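Local coordinates for protein bacterioferritin (Mycobacterium tuberculosis, PDB 3UOI) that probably stores iron by oxidising Fe(2+) with dioxygen at a ferroxidase centre and depositing the mineral inside a heme-containing shell of 24 subunits, at residues L12-E15 against Q16-S19; T61-I64 against L65-G69. All coordinates share one frame; numbering follows the deposited sequence.

Contact 1 of 2, residues L12-E15 against Q16-S19; sequences LLNE and QLTS
Two successive turns of helix 7-36, the first long helix of the ferritin-like four-helix bundle, meet where L12-E15 runs on into Q16-S19. Four consecutive i to i+4 backbone bonds join them: Q16 N to L12 O (3.0 Å), L17 N to L13 O (2.8 Å), T18 N to N14 O (3.0 Å) and S19 N to E15 O (3.1 Å). Q16 turns into the bundle core. Its CG stands anti to the backbone N (chi1 -176°) and the chain then bends at chi2, carrying the amide away from L12-E15. Both ends of that buried amide are satisfied, OE1 by R102 of helix 85-112 and NE2 by E20, a predicted iron ligand; Q16 is thus a probable second-shell residue of the ferroxidase centre. On another side of the helix, N14 and L17 lie alongside each other and point the same way. The N14 amide is held by the backbone of the loop that follows helix 40-66, OD1 by N72 N and ND2 by L70 O, while T18 OG1 accepts a bond from R75 NE. Within the helix the amide of N14 packs on L17, OD1 lying 3.9 Å from the methyl CD2 of L17.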
loop_
_atom_site.group_PDB
_atom_site.type_symbol
_atom_site.label_atom_id
_atom_site.label_comp_id
_atom_site.label_asym_id
_atom_site.label_seq_id
_atom_site.Cartn_x
_atom_site.Cartn_y
_atom_site.Cartn_z
ATOM N N LEU A 12 25.663 -51.138 -13.537
ATOM C CA LEU A 12 25.831 -50.012 -14.422
ATOM C C LEU A 12 25.605 -48.716 -13.655
ATOM O O LEU A 12 26.324 -47.778 -13.800
ATOM C CB LEU A 12 24.892 -50.147 -15.601
ATOM C CG LEU A 12 24.631 -48.907 -16.411
ATOM C CD1 LEU A 12 25.787 -48.605 -17.197
ATOM C CD2 LEU A 12 23.504 -49.138 -17.246
ATOM N N LEU A 13 24.571 -48.741 -12.846
ATOM C CA LEU A 13 24.171 -47.650 -12.036
ATOM C C LEU A 13 25.232 -47.333 -11.031
ATOM O O LEU A 13 25.610 -46.218 -10.907
ATOM C CB LEU A 13 22.815 -47.947 -11.376
ATOM C CG LEU A 13 21.560 -47.817 -12.259
ATOM C CD1 LEU A 13 20.251 -48.190 -11.615
ATOM C CD2 LEU A 13 21.471 -46.470 -12.855
ATOM N N ASN A 14 25.741 -48.341 -10.362
ATOM C CA ASN A 14 26.785 -48.159 -9.372
ATOM C C ASN A 14 28.082 -47.653 -9.974
ATOM O O ASN A 14 28.798 -46.954 -9.368
ATOM C CB ASN A 14 27.004 -49.368 -8.495
ATOM C CG ASN A 14 26.214 -49.316 -7.264
ATOM O OD1 ASN A 14 26.356 -48.422 -6.483
ATOM N ND2 ASN A 14 25.387 -50.287 -7.066
ATOM N N GLU A 15 28.324 -48.078 -11.189
ATOM C CA GLU A 15 29.467 -47.643 -11.915
ATOM C C GLU A 15 29.375 -46.154 -12.168
ATOM O O GLU A 15 30.314 -45.464 -12.047
ATOM C CB GLU A 15 29.526 -48.352 -13.255
ATOM C CG GLU A 15 30.407 -49.524 -13.303
ATOM C CD GLU A 15 30.511 -50.071 -14.683
ATOM O OE1 GLU A 15 30.020 -51.167 -14.895
ATOM O OE2 GLU A 15 31.078 -49.391 -15.542
ATOM N N GLN A 16 28.198 -45.717 -12.586
ATOM C CA GLN A 16 27.928 -44.333 -12.902
ATOM C C GLN A 16 27.955 -43.511 -11.653
ATOM O O GLN A 16 28.419 -42.413 -11.660
ATOM C CB GLN A 16 26.693 -44.154 -13.747
ATOM C CG GLN A 16 26.410 -42.761 -14.186
ATOM C CD GLN A 16 27.472 -42.142 -15.068
ATOM O OE1 GLN A 16 28.208 -42.804 -15.755
ATOM N NE2 GLN A 16 27.558 -40.855 -15.002
ATOM N N LEU A 17 27.450 -44.082 -10.581
ATOM C CA LEU A 17 27.447 -43.413 -9.316
ATOM C C LEU A 17 28.879 -43.140 -8.892
ATOM O O LEU A 17 29.186 -42.073 -8.501
ATOM C CB LEU A 17 26.749 -44.264 -8.267
ATOM C CG LEU A 17 26.918 -43.805 -6.823
ATOM C CD1 LEU A 17 26.552 -42.344 -6.662
ATOM C CD2 LEU A 17 26.139 -44.609 -5.881
ATOM N N THR A 18 29.745 -44.124 -9.018
ATOM C CA THR A 18 31.136 -43.990 -8.647
ATOM C C THR A 18 31.748 -42.826 -9.499
ATOM O O THR A 18 32.455 -41.975 -9.020
ATOM C CB THR A 18 31.907 -45.335 -8.802
ATOM O OG1 THR A 18 31.670 -46.182 -7.689
ATOM C CG2 THR A 18 33.385 -45.144 -8.970
ATOM N N SER A 19 31.383 -42.805 -10.759
ATOM C CA SER A 19 31.833 -41.782 -11.648
ATOM C C SER A 19 31.403 -40.370 -11.157
ATOM O O SER A 19 32.182 -39.475 -11.160
ATOM C CB SER A 19 31.243 -42.045 -13.029
ATOM O OG SER A 19 31.744 -41.195 -13.970
#

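Contact 2 of 2, residues T61-I64 against L65-G69; sequences TDRI and LLLDG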
loop_
_atom_site.group_PDB
_atom_site.type_symbol
_atom_site.label_atom_id
_atom_site.label_comp_id
_atom_site.label_asym_id
_atom_site.label_seq_id
_atom_site.Cartn_x
_atom_site.Cartn_y
_atom_site.Cartn_z
ATOM N N THR A 61 21.286 -42.596 -6.675
ATOM C CA THR A 61 21.162 -43.227 -5.396
ATOM C C THR A 61 19.737 -43.659 -5.105
ATOM O O THR A 61 19.552 -44.732 -4.668
ATOM C CB THR A 61 21.648 -42.304 -4.297
ATOM O OG1 THR A 61 22.963 -41.904 -4.602
ATOM C CG2 THR A 61 21.632 -43.012 -2.981
ATOM N N ASP A 62 18.762 -42.808 -5.400
ATOM C CA ASP A 62 17.346 -43.074 -5.227
ATOM C C ASP A 62 16.958 -44.227 -6.161
ATOM O O ASP A 62 16.191 -45.041 -5.800
ATOM C CB ASP A 62 16.456 -41.887 -5.650
ATOM C CG ASP A 62 16.566 -40.662 -4.776
ATOM O OD1 ASP A 62 16.854 -40.789 -3.635
ATOM O OD2 ASP A 62 16.311 -39.582 -5.252
ATOM N N ARG A 63 17.472 -44.230 -7.385
ATOM C CA ARG A 63 17.109 -45.273 -8.336
ATOM C C ARG A 63 17.564 -46.654 -7.842
ATOM O O ARG A 63 16.825 -47.579 -7.869
ATOM C CB ARG A 63 17.651 -44.944 -9.737
ATOM C CG ARG A 63 17.080 -45.684 -10.892
ATOM C CD ARG A 63 15.551 -45.671 -11.022
ATOM N NE ARG A 63 15.076 -46.834 -11.763
ATOM C CZ ARG A 63 13.861 -47.331 -11.784
ATOM N NH1 ARG A 63 12.906 -46.776 -11.139
ATOM N NH2 ARG A 63 13.630 -48.403 -12.500
ATOM N N ILE A 64 18.775 -46.720 -7.348
ATOM C CA ILE A 64 19.383 -47.917 -6.865
ATOM C C ILE A 64 18.610 -48.432 -5.685
ATOM O O ILE A 64 18.354 -49.593 -5.592
ATOM C CB ILE A 64 20.855 -47.661 -6.468
ATOM C CG1 ILE A 64 21.706 -47.184 -7.657
ATOM C CG2 ILE A 64 21.431 -48.818 -5.780
ATOM C CD1 ILE A 64 23.061 -47.176 -7.400
ATOM N N LEU A 65 18.250 -47.532 -4.786
ATOM C CA LEU A 65 17.481 -47.892 -3.637
ATOM C C LEU A 65 16.079 -48.397 -3.998
ATOM O O LEU A 65 15.700 -49.390 -3.557
ATOM C CB LEU A 65 17.459 -46.783 -2.595
ATOM C CG LEU A 65 18.734 -46.444 -1.826
ATOM C CD1 LEU A 65 18.460 -45.333 -0.780
ATOM C CD2 LEU A 65 19.364 -47.685 -1.195
ATOM N N LEU A 66 15.379 -47.746 -4.891
ATOM C CA LEU A 66 14.071 -48.217 -5.247
ATOM C C LEU A 66 14.142 -49.652 -5.848
ATOM O O LEU A 66 13.253 -50.390 -5.724
ATOM C CB LEU A 66 13.338 -47.244 -6.142
ATOM C CG LEU A 66 11.849 -47.330 -6.463
ATOM C CD1 LEU A 66 11.427 -46.013 -6.863
ATOM C CD2 LEU A 66 11.492 -48.267 -7.587
ATOM N N LEU A 67 15.243 -50.002 -6.472
ATOM C CA LEU A 67 15.386 -51.311 -7.072
ATOM C C LEU A 67 16.018 -52.258 -6.094
ATOM O O LEU A 67 16.453 -53.298 -6.470
ATOM C CB LEU A 67 16.156 -51.285 -8.396
ATOM C CG LEU A 67 15.525 -50.481 -9.518
ATOM C CD1 LEU A 67 16.500 -49.957 -10.458
ATOM C CD2 LEU A 67 14.503 -51.311 -10.236
ATOM N N ASP A 68 16.084 -51.860 -4.846
ATOM C CA ASP A 68 16.639 -52.694 -3.808
ATOM C C ASP A 68 18.153 -53.001 -3.913
ATOM O O ASP A 68 18.582 -53.982 -3.440
ATOM C CB ASP A 68 15.803 -53.996 -3.717
ATOM C CG ASP A 68 16.116 -54.836 -2.491
ATOM O OD1 ASP A 68 15.681 -54.499 -1.394
ATOM O OD2 ASP A 68 16.787 -55.848 -2.640
ATOM N N GLY A 69 18.942 -52.140 -4.517
ATOM C CA GLY A 69 20.381 -52.307 -4.580
ATOM C C GLY A 69 21.196 -51.707 -3.447
ATOM O O GLY A 69 20.651 -51.084 -2.625
#
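R63 and L67, one turn apart, cross obliquely, with the leucine lying over one face of the guanidinium. L67 CG sits 4.0 Å above that plane, offset toward its rim, while CD1 approaches R63 NE at 3.7 Å and CD2 approaches R63 NH2 at 3.8 Å. R63 reaches this position because its chain leaves with CG anti to the backbone N (chi1 -164°) and then bends at chi2 (53°), which brings the guanidinium nearer to the later turn. L66 also slants across the arginine, its CD2 4.1 Å from R63 NH1. The charged end has polar partners as well: NE bonds to S118 OG, and NH1 forms a salt bridge with E130 of a neighbouring subunit. L65 instead leans back along the helix, bringing CG to 3.4 Å from T61 O, the carbonyl that accepts its own backbone N-H. CG2 of I64 packs against the chain beyond the helix, 3.7 Å from G69 C. I64 O accepts a bond from G69 N (2.8 Å) and a weak one from L67 N. With D68 N bonded to L65 O and D68 at positive phi as the C-prime residue, helix 40-66 ends in a Schellman motif.

From the N terminus the chain enters helix 7-36, where contact 1 joins two adjoining turns, then passes into helix 40-66, whose last turns and exit form contact 2. The two are in series, neither nested nor crossed, and each is local, so no long loop is closed by either. They nevertheless touch, with centres about 12 Å apart: N14 OD1 lies 3.6 Å from I64 CD1, L13 CB packs on I64 CG1, and L13 CD1 approaches R63 CG. This packing ties the early part of helix 7-36 to the end of helix 40-66. P71, in the loop after the Schellman turn, packs against L17 of contact 1 and T61, I64 and L65 of contact 2.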